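Ribonucleoside-diphosphate reductase small chain 2 (Saccharomyces cerevisiae, PDB 1JK0) serves as the yeast ribonucleotide reductase small subunit required for proper folding of its partner RNR2 and for assembly with the large subunits, in making deoxyribonucleotides from ribonucleotides. Local coordinates at residues I62-D67 with V135-K140; A162-W167 with A183-I188; A106-P111 with S115-Q120; M122-Y127 with G221-F226. All coordinates share one frame; numbering follows the deposited sequence.

Contact 1. Residues I62-D67 with V135-K140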
loop_
_atom_site.group_PDB
_atom_site.type_symbol
_atom_site.label_atom_id
_atom_site.label_comp_id
_atom_site.label_asym_id
_atom_site.label_seq_id
_atom_site.Cartn_x
_atom_site.Cartn_y
_atom_site.Cartn_z
ATOM N N ILE B 62 -16.818 -1.022 -16.034
ATOM C CA ILE B 62 -17.277 -2.173 -16.796
ATOM C C ILE B 62 -18.779 -2.347 -16.673
ATOM O O ILE B 62 -19.325 -2.321 -15.569
ATOM C CB ILE B 62 -16.603 -3.458 -16.306
ATOM C CG1 ILE B 62 -15.149 -3.476 -16.768
ATOM C CG2 ILE B 62 -17.346 -4.675 -16.828
ATOM C CD1 ILE B 62 -14.379 -4.703 -16.332
ATOM N N GLU B 63 -19.440 -2.526 -17.815
ATOM C CA GLU B 63 -20.886 -2.715 -17.859
ATOM C C GLU B 63 -21.283 -4.172 -18.136
ATOM O O GLU B 63 -20.996 -4.721 -19.201
ATOM C CB GLU B 63 -21.503 -1.823 -18.935
ATOM C CG GLU B 63 -23.011 -1.849 -18.923
ATOM C CD GLU B 63 -23.574 -1.244 -17.656
ATOM O OE1 GLU B 63 -23.690 -0.002 -17.589
ATOM O OE2 GLU B 63 -23.884 -2.011 -16.719
ATOM N N LEU B 64 -21.939 -4.800 -17.171
ATOM C CA LEU B 64 -22.379 -6.174 -17.350
ATOM C C LEU B 64 -23.867 -6.173 -17.641
ATOM O O LEU B 64 -24.439 -7.193 -18.021
ATOM C CB LEU B 64 -22.115 -6.996 -16.096
ATOM C CG LEU B 64 -20.658 -7.259 -15.751
ATOM C CD1 LEU B 64 -20.617 -8.250 -14.593
ATOM C CD2 LEU B 64 -19.927 -7.808 -16.972
ATOM N N ALA B 65 -24.499 -5.025 -17.435
ATOM C CA ALA B 65 -25.919 -4.915 -17.702
ATOM C C ALA B 65 -26.016 -5.093 -19.201
ATOM O O ALA B 65 -25.076 -4.765 -19.925
ATOM C CB ALA B 65 -26.436 -3.536 -17.291
ATOM N N LYS B 66 -27.137 -5.618 -19.673
ATOM C CA LYS B 66 -27.296 -5.824 -21.101
ATOM C C LYS B 66 -26.086 -6.557 -21.675
ATOM O O LYS B 66 -25.698 -6.349 -22.823
ATOM C CB LYS B 66 -27.491 -4.478 -21.811
ATOM C CG LYS B 66 -28.935 -3.972 -21.807
ATOM C CD LYS B 66 -29.885 -4.987 -22.455
ATOM C CE LYS B 66 -29.424 -5.381 -23.854
ATOM N NZ LYS B 66 -30.305 -6.414 -24.459
ATOM N N ASP B 67 -25.490 -7.398 -20.840
ATOM C CA ASP B 67 -24.338 -8.218 -21.216
ATOM C C ASP B 67 -24.698 -9.614 -20.719
ATOM O O ASP B 67 -24.157 -10.614 -21.180
ATOM C CB ASP B 67 -23.058 -7.730 -20.518
ATOM C CG ASP B 67 -21.828 -8.547 -20.901
ATOM O OD1 ASP B 67 -21.348 -8.412 -22.045
ATOM O OD2 ASP B 67 -21.341 -9.333 -20.062
ATOM N N VAL B 135 -20.013 -13.576 -11.545
ATOM C CA VAL B 135 -20.568 -14.715 -10.834
ATOM C C VAL B 135 -21.937 -14.318 -10.251
ATOM O O VAL B 135 -22.835 -15.148 -10.136
ATOM C CB VAL B 135 -19.594 -15.161 -9.693
ATOM C CG1 VAL B 135 -20.298 -16.073 -8.709
ATOM C CG2 VAL B 135 -18.388 -15.872 -10.295
ATOM N N ASP B 136 -22.094 -13.036 -9.918
ATOM C CA ASP B 136 -23.334 -12.523 -9.333
ATOM C C ASP B 136 -24.417 -12.171 -10.374
ATOM O O ASP B 136 -25.562 -12.617 -10.270
ATOM C CB ASP B 136 -23.019 -11.287 -8.475
ATOM C CG ASP B 136 -24.075 -11.022 -7.411
ATOM O OD1 ASP B 136 -24.114 -11.762 -6.401
ATOM O OD2 ASP B 136 -24.867 -10.072 -7.586
ATOM N N ALA B 137 -24.059 -11.374 -11.373
ATOM C CA ALA B 137 -25.016 -10.969 -12.399
ATOM C C ALA B 137 -25.433 -12.124 -13.292
ATOM O O ALA B 137 -26.501 -12.100 -13.907
ATOM C CB ALA B 137 -24.422 -9.852 -13.250
ATOM N N PHE B 138 -24.589 -13.141 -13.358
ATOM C CA PHE B 138 -24.867 -14.284 -14.207
ATOM C C PHE B 138 -25.515 -15.446 -13.481
ATOM O O PHE B 138 -26.676 -15.770 -13.725
ATOM C CB PHE B 138 -23.574 -14.749 -14.875
ATOM C CG PHE B 138 -22.935 -13.710 -15.759
ATOM C CD1 PHE B 138 -21.717 -13.964 -16.379
ATOM C CD2 PHE B 138 -23.562 -12.491 -15.996
ATOM C CE1 PHE B 138 -21.138 -13.025 -17.223
ATOM C CE2 PHE B 138 -22.990 -11.548 -16.835
ATOM C CZ PHE B 138 -21.776 -11.817 -17.451
ATOM N N PHE B 139 -24.761 -16.070 -12.586
ATOM C CA PHE B 139 -25.247 -17.218 -11.839
ATOM C C PHE B 139 -26.025 -16.831 -10.589
ATOM O O PHE B 139 -25.943 -17.502 -9.561
ATOM C CB PHE B 139 -24.069 -18.115 -11.470
ATOM C CG PHE B 139 -23.223 -18.505 -12.647
ATOM C CD1 PHE B 139 -22.540 -17.541 -13.379
ATOM C CD2 PHE B 139 -23.136 -19.831 -13.048
ATOM C CE1 PHE B 139 -21.789 -17.889 -14.493
ATOM C CE2 PHE B 139 -22.390 -20.190 -14.158
ATOM C CZ PHE B 139 -21.714 -19.217 -14.884
ATOM N N LYS B 140 -26.782 -15.744 -10.691
ATOM C CA LYS B 140 -27.599 -15.249 -9.591
ATOM C C LYS B 140 -26.818 -15.098 -8.292
ATOM O O LYS B 140 -25.760 -15.701 -8.118
ATOM C CB LYS B 140 -28.788 -16.180 -9.361
ATOM C CG LYS B 140 -30.146 -15.488 -9.403
ATOM C CD LYS B 140 -30.196 -14.274 -8.479
ATOM C CE LYS B 140 -31.622 -13.799 -8.280
ATOM N NZ LYS B 140 -32.339 -13.645 -9.578
#
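Asp-67 and Phe-138 meet with carboxylate and ring at a slant, their planes 33° apart, and OD2 of Asp-67 comes up to the ring's edge, near its plane, 3.6 Å from CZ of Phe-138. The acid gets there because its CG stands anti to the backbone N (chi1 -179°), which carries the carboxylate over toward helix 111-138. Its other oxygen, OD1, is already taken by the backbone N of Gly-208, at the start of helix 207-232, so one oxygen is bonded while the other faces the ring's edge. The Phe-138 ring is itself set by a stack on Phe-71. Leu-64 supplies the greasy half of the contact. Its two methyls divide the work: CD1 rests on CB of Ala-137 at 4.3 Å, and CD2 approaches CZ of Phe-138 at 4.4 Å, obliquely to the ring. Behind it, the same leucine also packs on Met-133 and Met-134 of the helix. The loop that follows helix 43-54 is thereby laid along the far end of helix 111-138, with its own turn tied inside by Ala-65 N to Glu-63 OE2 at 3.2 Å, on the anti side of that carboxylate. No hydrogen bond crosses between 62-67 and 135-140. The junction therefore rests on dispersion contacts and on the probably favourable attraction between a carboxylate oxygen and the faintly positive hydrogens of an aromatic rim.

Contact 2. Residues A162-W167 with A183-I188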
loop_
_atom_site.group_PDB
_atom_site.type_symbol
_atom_site.label_atom_id
_atom_site.label_comp_id
_atom_site.label_asym_id
_atom_site.label_seq_id
_atom_site.Cartn_x
_atom_site.Cartn_y
_atom_site.Cartn_z
ATOM N N ALA B 162 1.751 -27.342 -6.271
ATOM C CA ALA B 162 3.027 -28.053 -6.130
ATOM C C ALA B 162 4.136 -27.329 -6.873
ATOM O O ALA B 162 5.269 -27.249 -6.389
ATOM C CB ALA B 162 2.903 -29.479 -6.650
ATOM N N PHE B 163 3.798 -26.814 -8.051
ATOM C CA PHE B 163 4.746 -26.079 -8.874
ATOM C C PHE B 163 5.295 -24.906 -8.064
ATOM O O PHE B 163 6.505 -24.752 -7.927
ATOM C CB PHE B 163 4.045 -25.597 -10.146
ATOM C CG PHE B 163 4.906 -24.744 -11.034
ATOM C CD1 PHE B 163 4.858 -23.356 -10.949
ATOM C CD2 PHE B 163 5.742 -25.327 -11.974
ATOM C CE1 PHE B 163 5.626 -22.563 -11.788
ATOM C CE2 PHE B 163 6.514 -24.545 -12.815
ATOM C CZ PHE B 163 6.454 -23.157 -12.724
ATOM N N ILE B 164 4.404 -24.089 -7.514
ATOM C CA ILE B 164 4.838 -22.958 -6.707
ATOM C C ILE B 164 5.592 -23.485 -5.482
ATOM O O ILE B 164 6.418 -22.786 -4.894
ATOM C CB ILE B 164 3.634 -22.094 -6.250
ATOM C CG1 ILE B 164 2.924 -21.523 -7.477
ATOM C CG2 ILE B 164 4.105 -20.968 -5.345
ATOM C CD1 ILE B 164 1.711 -20.659 -7.150
ATOM N N GLU B 165 5.310 -24.729 -5.105
ATOM C CA GLU B 165 5.965 -25.344 -3.953
ATOM C C GLU B 165 7.356 -25.839 -4.333
ATOM O O GLU B 165 8.189 -26.111 -3.467
ATOM C CB GLU B 165 5.142 -26.525 -3.445
ATOM C CG GLU B 165 5.751 -27.216 -2.240
ATOM C CD GLU B 165 5.791 -26.314 -1.024
ATOM O OE1 GLU B 165 6.847 -26.254 -0.358
ATOM O OE2 GLU B 165 4.758 -25.670 -0.733
ATOM N N ARG B 166 7.603 -25.936 -5.635
ATOM C CA ARG B 166 8.873 -26.430 -6.151
ATOM C C ARG B 166 9.961 -25.368 -6.343
ATOM O O ARG B 166 11.038 -25.459 -5.750
ATOM C CB ARG B 166 8.622 -27.166 -7.477
ATOM C CG ARG B 166 9.745 -28.091 -7.930
ATOM C CD ARG B 166 9.480 -28.707 -9.311
ATOM N NE ARG B 166 8.279 -29.541 -9.354
ATOM C CZ ARG B 166 7.071 -29.119 -9.720
ATOM N NH1 ARG B 166 6.882 -27.858 -10.082
ATOM N NH2 ARG B 166 6.047 -29.961 -9.724
ATOM N N TRP B 167 9.679 -24.359 -7.163
ATOM C CA TRP B 167 10.666 -23.323 -7.438
ATOM C C TRP B 167 10.595 -22.052 -6.587
ATOM O O TRP B 167 11.627 -21.446 -6.303
ATOM C CB TRP B 167 10.609 -22.937 -8.913
ATOM C CG TRP B 167 10.560 -24.104 -9.866
ATOM C CD1 TRP B 167 9.443 -24.696 -10.371
ATOM C CD2 TRP B 167 11.676 -24.775 -10.471
ATOM N NE1 TRP B 167 9.790 -25.687 -11.263
ATOM C CE2 TRP B 167 11.155 -25.755 -11.343
ATOM C CE3 TRP B 167 13.066 -24.640 -10.364
ATOM C CZ2 TRP B 167 11.970 -26.592 -12.103
ATOM C CZ3 TRP B 167 13.879 -25.475 -11.124
ATOM C CH2 TRP B 167 13.325 -26.438 -11.982
ATOM N N ALA B 183 6.809 -15.802 -13.460
ATOM C CA ALA B 183 6.299 -15.434 -14.781
ATOM C C ALA B 183 5.449 -16.548 -15.381
ATOM O O ALA B 183 4.469 -16.287 -16.083
ATOM C CB ALA B 183 7.446 -15.103 -15.720
ATOM N N ALA B 184 5.855 -17.790 -15.122
ATOM C CA ALA B 184 5.115 -18.949 -15.602
ATOM C C ALA B 184 3.735 -18.815 -14.995
ATOM O O ALA B 184 2.735 -18.820 -15.702
ATOM C CB ALA B 184 5.774 -20.236 -15.117
ATOM N N LYS B 185 3.707 -18.666 -13.674
ATOM C CA LYS B 185 2.458 -18.523 -12.931
ATOM C C LYS B 185 1.641 -17.294 -13.318
ATOM O O LYS B 185 0.433 -17.225 -13.058
ATOM C CB LYS B 185 2.713 -18.440 -11.424
ATOM C CG LYS B 185 1.400 -18.317 -10.675
ATOM C CD LYS B 185 1.532 -17.869 -9.246
ATOM C CE LYS B 185 0.157 -17.527 -8.702
ATOM N NZ LYS B 185 -0.546 -16.541 -9.588
ATOM N N GLU B 186 2.299 -16.323 -13.934
ATOM C CA GLU B 186 1.629 -15.096 -14.311
ATOM C C GLU B 186 1.172 -15.087 -15.764
ATOM O O GLU B 186 0.051 -14.681 -16.066
ATOM C CB GLU B 186 2.574 -13.922 -14.065
ATOM C CG GLU B 186 1.876 -12.621 -13.804
ATOM C CD GLU B 186 1.015 -12.693 -12.564
ATOM O OE1 GLU B 186 1.572 -12.976 -11.477
ATOM O OE2 GLU B 186 -0.212 -12.472 -12.682
ATOM N N GLY B 187 2.051 -15.538 -16.658
ATOM C CA GLY B 187 1.738 -15.534 -18.077
ATOM C C GLY B 187 1.396 -16.867 -18.704
ATOM O O GLY B 187 0.485 -16.946 -19.527
ATOM N N ILE B 188 2.122 -17.915 -18.333
ATOM C CA ILE B 188 1.851 -19.231 -18.889
ATOM C C ILE B 188 0.498 -19.717 -18.407
ATOM O O ILE B 188 -0.472 -19.712 -19.158
ATOM C CB ILE B 188 2.919 -20.270 -18.470
ATOM C CG1 ILE B 188 4.307 -19.805 -18.918
ATOM C CG2 ILE B 188 2.593 -21.626 -19.095
ATOM C CD1 ILE B 188 5.423 -20.748 -18.536
#
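The ring of Phe-163 points across from helix 155-166 to helix 175-188, with CD1 of Trp-167 lying 3.8 Å above one of its faces, offset toward the rim, and the methyl of Ala-184 approaching it obliquely. These are two consecutive helices of the all-helical, ferritin-like fold of the small subunit, joined by a short connection. The indole of Trp-167 has CG of Arg-166 over one face, near the rim. The guanidinium of Arg-166 in turn lies with the Ala-162 carbonyl oxygen off one face and CG of Phe-163 at its edge, while its NH1 forms a salt bridge to Glu-249 on helix 240-258. That helix also backs the phenyl ring through Ile-246 and Ile-253, so Phe-163 reaches from its own helix into the join with helices 175-188 and 240-258. Having CG anti to the backbone N (chi1 176°) swings the ring toward Ala-184, whose CB is 3.8 Å from CZ of Phe-163. The second meeting is aliphatic: Ile-164 and Lys-185 pass at a slant, the lysine using the middle of its chain. Its first three torsions are extended and the last one bends (chi4 -53°), turning the ammonium away from the isoleucine. What touches is hydrocarbon on both sides, with CD1 of Ile-164 placed 3.5 Å from CD and 3.8 Å from CE of Lys-185.

Contact 3. Residues A106-P111 with S115-Q120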
loop_
_atom_site.group_PDB
_atom_site.type_symbol
_atom_site.label_atom_id
_atom_site.label_comp_id
_atom_site.label_asym_id
_atom_site.label_seq_id
_atom_site.Cartn_x
_atom_site.Cartn_y
_atom_site.Cartn_z
ATOM N N ALA B 106 9.397 -7.738 -1.383
ATOM C CA ALA B 106 10.251 -7.581 -0.221
ATOM C C ALA B 106 11.719 -7.814 -0.579
ATOM O O ALA B 106 12.627 -7.328 0.100
ATOM C CB ALA B 106 9.819 -8.544 0.866
ATOM N N GLN B 107 11.953 -8.545 -1.659
ATOM C CA GLN B 107 13.308 -8.835 -2.079
ATOM C C GLN B 107 13.886 -7.760 -2.988
ATOM O O GLN B 107 15.096 -7.538 -3.011
ATOM C CB GLN B 107 13.326 -10.177 -2.782
ATOM C CG GLN B 107 12.679 -11.268 -1.975
ATOM C CD GLN B 107 12.976 -12.630 -2.524
ATOM O OE1 GLN B 107 14.128 -13.049 -2.547
ATOM N NE2 GLN B 107 11.942 -13.335 -2.977
ATOM N N LEU B 108 13.016 -7.099 -3.739
ATOM C CA LEU B 108 13.414 -6.046 -4.658
ATOM C C LEU B 108 13.610 -4.748 -3.870
ATOM O O LEU B 108 12.644 -4.033 -3.594
ATOM C CB LEU B 108 12.322 -5.882 -5.704
ATOM C CG LEU B 108 12.678 -5.037 -6.917
ATOM C CD1 LEU B 108 13.922 -5.562 -7.600
ATOM C CD2 LEU B 108 11.509 -5.046 -7.858
ATOM N N GLN B 109 14.859 -4.439 -3.524
ATOM C CA GLN B 109 15.178 -3.259 -2.715
ATOM C C GLN B 109 15.238 -1.865 -3.355
ATOM O O GLN B 109 16.315 -1.279 -3.453
ATOM C CB GLN B 109 16.499 -3.492 -1.971
ATOM C CG GLN B 109 16.546 -4.775 -1.148
ATOM C CD GLN B 109 15.594 -4.758 0.039
ATOM O OE1 GLN B 109 15.804 -4.036 1.018
ATOM N NE2 GLN B 109 14.532 -5.553 -0.050
ATOM N N ASN B 110 14.098 -1.327 -3.781
ATOM C CA ASN B 110 14.047 0.026 -4.327
ATOM C C ASN B 110 12.612 0.531 -4.508
ATOM O O ASN B 110 11.681 -0.249 -4.743
ATOM C CB ASN B 110 14.846 0.146 -5.629
ATOM C CG ASN B 110 14.342 -0.757 -6.716
ATOM O OD1 ASN B 110 14.758 -1.907 -6.817
ATOM N ND2 ASN B 110 13.433 -0.247 -7.544
ATOM N N PRO B 111 12.419 1.859 -4.401
ATOM C CA PRO B 111 11.118 2.521 -4.531
ATOM C C PRO B 111 10.466 2.242 -5.869
ATOM O O PRO B 111 9.247 2.090 -5.960
ATOM C CB PRO B 111 11.455 4.002 -4.385
ATOM C CG PRO B 111 12.862 4.023 -3.816
ATOM C CD PRO B 111 13.507 2.850 -4.448
ATOM N N SER B 115 6.926 0.099 -5.970
ATOM C CA SER B 115 5.765 0.846 -6.426
ATOM C C SER B 115 5.015 -0.003 -7.449
ATOM O O SER B 115 3.779 -0.090 -7.422
ATOM C CB SER B 115 6.193 2.166 -7.058
ATOM O OG SER B 115 6.879 2.949 -6.099
ATOM N N PHE B 116 5.761 -0.647 -8.343
ATOM C CA PHE B 116 5.128 -1.470 -9.362
ATOM C C PHE B 116 4.346 -2.604 -8.694
ATOM O O PHE B 116 3.204 -2.882 -9.066
ATOM C CB PHE B 116 6.168 -2.043 -10.340
ATOM C CG PHE B 116 5.566 -2.896 -11.430
ATOM C CD1 PHE B 116 5.035 -4.148 -11.144
ATOM C CD2 PHE B 116 5.455 -2.409 -12.723
ATOM C CE1 PHE B 116 4.395 -4.896 -12.130
ATOM C CE2 PHE B 116 4.817 -3.143 -13.713
ATOM C CZ PHE B 116 4.283 -4.390 -13.415
ATOM N N TYR B 117 4.968 -3.240 -7.704
ATOM C CA TYR B 117 4.347 -4.347 -6.985
ATOM C C TYR B 117 3.117 -3.941 -6.192
ATOM O O TYR B 117 2.104 -4.650 -6.205
ATOM C CB TYR B 117 5.371 -5.020 -6.057
ATOM C CG TYR B 117 6.242 -6.017 -6.791
ATOM C CD1 TYR B 117 5.684 -6.856 -7.765
ATOM C CD2 TYR B 117 7.602 -6.134 -6.516
ATOM C CE1 TYR B 117 6.450 -7.774 -8.443
ATOM C CE2 TYR B 117 8.384 -7.067 -7.197
ATOM C CZ TYR B 117 7.802 -7.887 -8.159
ATOM O OH TYR B 117 8.541 -8.847 -8.832
ATOM N N GLY B 118 3.204 -2.809 -5.501
ATOM C CA GLY B 118 2.072 -2.334 -4.732
ATOM C C GLY B 118 0.882 -2.093 -5.648
ATOM O O GLY B 118 -0.282 -2.231 -5.238
ATOM N N PHE B 119 1.174 -1.742 -6.898
ATOM C CA PHE B 119 0.131 -1.464 -7.867
ATOM C C PHE B 119 -0.475 -2.756 -8.352
ATOM O O PHE B 119 -1.695 -2.875 -8.511
ATOM C CB PHE B 119 0.695 -0.722 -9.064
ATOM C CG PHE B 119 -0.327 0.047 -9.822
ATOM C CD1 PHE B 119 -0.774 1.264 -9.345
ATOM C CD2 PHE B 119 -0.865 -0.451 -10.990
ATOM C CE1 PHE B 119 -1.748 1.987 -10.028
ATOM C CE2 PHE B 119 -1.844 0.270 -11.684
ATOM C CZ PHE B 119 -2.286 1.489 -11.195
ATOM N N GLN B 120 0.389 -3.726 -8.605
ATOM C CA GLN B 120 -0.063 -5.017 -9.073
ATOM C C GLN B 120 -1.016 -5.667 -8.077
ATOM O O GLN B 120 -2.121 -6.027 -8.457
ATOM C CB GLN B 120 1.129 -5.923 -9.354
ATOM C CG GLN B 120 0.752 -7.295 -9.795
ATOM C CD GLN B 120 1.954 -8.144 -10.045
ATOM O OE1 GLN B 120 1.852 -9.362 -10.137
ATOM N NE2 GLN B 120 3.113 -7.510 -10.167
#
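Ser-115 grips the carbonyl oxygen of Pro-111 twice, with its backbone N at 3.1 Å and its OG at 2.5 Å from Pro-111 O. The two donors come in from opposite faces of the carbonyl plane, N tilted 34° from it and OG 27°. With OG beside its own N (chi1 -61°), the hydroxyl folds back one turn instead of pointing outward. Cut back to an alanine, Ser-115 would probably give Pro-111 O its backbone N alone. The other firm point is apolar: Leu-108 meets Tyr-117 at about a right angle, its CD2 3.8 Å from CE2 of the tyrosine and oblique to the ring, in a buried pocket that Leu-230 of helix 207-232 also lines. The looser side belongs to Pro-111, partly exposed, whose ring turns away from 115-120 and packs on Arg-34. ND2 of Asn-110 is bonded to Glu-112 OE2. This is the start of a long helix in a ferritin-like bundle: a proline-led first turn with an asparagine at the N-cap position, after a tight loop.

Contact 4. Residues M122-Y127 with G221-F226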
loop_
_atom_site.group_PDB
_atom_site.type_symbol
_atom_site.label_atom_id
_atom_site.label_comp_id
_atom_site.label_asym_id
_atom_site.label_seq_id
_atom_site.Cartn_x
_atom_site.Cartn_y
_atom_site.Cartn_z
ATOM N N MET B 122 -2.693 -4.259 -5.923
ATOM C CA MET B 122 -3.862 -3.381 -5.850
ATOM C C MET B 122 -4.872 -3.715 -6.957
ATOM O O MET B 122 -6.076 -3.806 -6.709
ATOM C CB MET B 122 -3.435 -1.913 -5.945
ATOM C CG MET B 122 -4.589 -0.906 -5.976
ATOM S SD MET B 122 -5.409 -0.802 -7.591
ATOM C CE MET B 122 -4.239 0.244 -8.498
ATOM N N MET B 123 -4.367 -3.893 -8.177
ATOM C CA MET B 123 -5.197 -4.241 -9.330
ATOM C C MET B 123 -5.795 -5.649 -9.221
ATOM O O MET B 123 -6.879 -5.909 -9.737
ATOM C CB MET B 123 -4.370 -4.156 -10.625
ATOM C CG MET B 123 -4.076 -2.748 -11.112
ATOM S SD MET B 123 -5.558 -1.695 -11.250
ATOM C CE MET B 123 -6.408 -2.404 -12.643
ATOM N N GLU B 124 -5.078 -6.558 -8.562
ATOM C CA GLU B 124 -5.543 -7.932 -8.407
ATOM C C GLU B 124 -6.850 -7.994 -7.663
ATOM O O GLU B 124 -7.679 -8.857 -7.946
ATOM C CB GLU B 124 -4.512 -8.780 -7.668
ATOM C CG GLU B 124 -3.443 -9.383 -8.555
ATOM C CD GLU B 124 -4.036 -10.181 -9.700
ATOM O OE1 GLU B 124 -5.152 -10.720 -9.531
ATOM O OE2 GLU B 124 -3.384 -10.286 -10.761
ATOM N N ASN B 125 -7.028 -7.082 -6.708
ATOM C CA ASN B 125 -8.251 -7.030 -5.928
ATOM C C ASN B 125 -9.419 -6.558 -6.766
ATOM O O ASN B 125 -10.553 -6.964 -6.528
ATOM C CB ASN B 125 -8.072 -6.135 -4.710
ATOM C CG ASN B 125 -7.152 -6.758 -3.689
ATOM O OD1 ASN B 125 -7.116 -7.990 -3.563
ATOM N ND2 ASN B 125 -6.409 -5.931 -2.946
ATOM N N ILE B 126 -9.146 -5.702 -7.745
ATOM C CA ILE B 126 -10.190 -5.214 -8.629
ATOM C C ILE B 126 -10.605 -6.382 -9.543
ATOM O O ILE B 126 -11.795 -6.549 -9.857
ATOM C CB ILE B 126 -9.679 -4.020 -9.464
ATOM C CG1 ILE B 126 -9.455 -2.812 -8.539
ATOM C CG2 ILE B 126 -10.677 -3.674 -10.580
ATOM C CD1 ILE B 126 -8.782 -1.605 -9.196
ATOM N N TYR B 127 -9.635 -7.204 -9.954
ATOM C CA TYR B 127 -9.951 -8.349 -10.805
ATOM C C TYR B 127 -10.843 -9.276 -9.979
ATOM O O TYR B 127 -11.873 -9.742 -10.444
ATOM C CB TYR B 127 -8.677 -9.104 -11.229
ATOM C CG TYR B 127 -7.653 -8.271 -11.966
ATOM C CD1 TYR B 127 -6.298 -8.625 -11.959
ATOM C CD2 TYR B 127 -8.029 -7.103 -12.635
ATOM C CE1 TYR B 127 -5.356 -7.839 -12.586
ATOM C CE2 TYR B 127 -7.085 -6.307 -13.265
ATOM C CZ TYR B 127 -5.749 -6.674 -13.235
ATOM O OH TYR B 127 -4.808 -5.848 -13.831
ATOM N N GLY B 221 -0.161 -9.580 -18.719
ATOM C CA GLY B 221 0.975 -9.634 -19.608
ATOM C C GLY B 221 2.074 -8.765 -19.051
ATOM O O GLY B 221 3.225 -9.205 -18.952
ATOM N N ALA B 222 1.721 -7.529 -18.683
ATOM C CA ALA B 222 2.682 -6.584 -18.116
ATOM C C ALA B 222 3.281 -7.150 -16.840
ATOM O O ALA B 222 4.493 -7.126 -16.665
ATOM C CB ALA B 222 2.020 -5.260 -17.817
ATOM N N TYR B 223 2.445 -7.662 -15.941
ATOM C CA TYR B 223 2.977 -8.221 -14.702
ATOM C C TYR B 223 3.964 -9.358 -15.008
ATOM O O TYR B 223 4.898 -9.587 -14.235
ATOM C CB TYR B 223 1.853 -8.737 -13.781
ATOM C CG TYR B 223 0.788 -7.723 -13.414
ATOM C CD1 TYR B 223 -0.505 -8.141 -13.111
ATOM C CD2 TYR B 223 1.052 -6.356 -13.400
ATOM C CE1 TYR B 223 -1.506 -7.234 -12.813
ATOM C CE2 TYR B 223 0.054 -5.439 -13.097
ATOM C CZ TYR B 223 -1.222 -5.887 -12.812
ATOM O OH TYR B 223 -2.243 -5.004 -12.557
ATOM N N THR B 224 3.772 -10.073 -16.121
ATOM C CA THR B 224 4.694 -11.161 -16.461
ATOM C C THR B 224 5.984 -10.548 -16.988
ATOM O O THR B 224 7.079 -10.939 -16.584
ATOM C CB THR B 224 4.106 -12.135 -17.528
ATOM O OG1 THR B 224 2.889 -12.719 -17.044
ATOM C CG2 THR B 224 5.091 -13.275 -17.805
ATOM N N ASP B 225 5.845 -9.573 -17.881
ATOM C CA ASP B 225 6.999 -8.872 -18.435
ATOM C C ASP B 225 7.871 -8.310 -17.337
ATOM O O ASP B 225 9.086 -8.406 -17.396
ATOM C CB ASP B 225 6.574 -7.701 -19.310
ATOM C CG ASP B 225 6.628 -8.019 -20.775
ATOM O OD1 ASP B 225 7.512 -8.819 -21.166
ATOM O OD2 ASP B 225 5.806 -7.456 -21.535
ATOM N N PHE B 226 7.246 -7.698 -16.339
ATOM C CA PHE B 226 8.008 -7.098 -15.261
ATOM C C PHE B 226 9.017 -8.083 -14.707
ATOM O O PHE B 226 10.128 -7.695 -14.345
ATOM C CB PHE B 226 7.100 -6.592 -14.133
ATOM C CG PHE B 226 7.828 -5.779 -13.109
ATOM C CD1 PHE B 226 8.439 -4.579 -13.463
ATOM C CD2 PHE B 226 7.968 -6.238 -11.808
ATOM C CE1 PHE B 226 9.184 -3.851 -12.542
ATOM C CE2 PHE B 226 8.711 -5.522 -10.875
ATOM C CZ PHE B 226 9.322 -4.321 -11.249
#
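Tyr-223 reaches across to Tyr-127 and Met-123 between two helices of the ferritin-like bundle, 111-138 and 207-232, which run nearly antiparallel here (151°) with short-segment axes 13.1 Å apart at closest approach. With its CG anti to the carbonyl carbon (chi1 -56°), Tyr-223 sends its phenol across that wide spacing. The two phenols arrive from opposite directions and meet rim to rim, CE1 of Tyr-127 being 3.9 Å from CE1 of Tyr-223 and near the plane of both rings; their OH atoms lie 3.0 Å apart. Met-123 crosses Tyr-223 at about a right angle, putting its CB at the ring's edge, 4.2 Å from CZ of Tyr-223. The rim of Tyr-127 and the base of Met-123 would probably lose their common neighbour, and a gap open between the helices, with a leucine in place of Tyr-223. One shell out, Asp-219 is hydrogen-bonded to the Tyr-127 hydroxyl, Arg-220 makes a salt bridge with Glu-124, and Glu-186 of helix 175-188 packs on Tyr-223. Iron-binding relatives draw metal ligands from Glu-x-x-His pairs on the matching helices; tyrosines for the histidines, and Arg-220 for a glutamate, are consistent with a site no longer built for iron. The predicted active-site Tyr-131 lies one turn beyond Tyr-127, whose ring carries the carbonyl oxygen of Met-123 3.2 Å above its centre.

Helix 111-138 is the thread: contact 3 uses its start, contact 4 its middle and contact 1 its far end. Contacts 3 and 4 have centres 13 Å apart and touch where Phe-116 and Tyr-117 pack on Phe-226. Contact 2, on helices 155-166 and 175-188, sits 15 Å from contact 4, centre to centre, and touches it where Thr-224 meets Gly-187 and Ala-183. Contact 1 stands apart, its centre 34 Å from that of contact 3, its nearest atoms about 7 Å from those of contact 4. In sequence contact 1 encloses contact 3 and interlaces with contact 4, which encloses contact 2, so contacts 1 and 4 join parts far apart in sequence along helix 111-138.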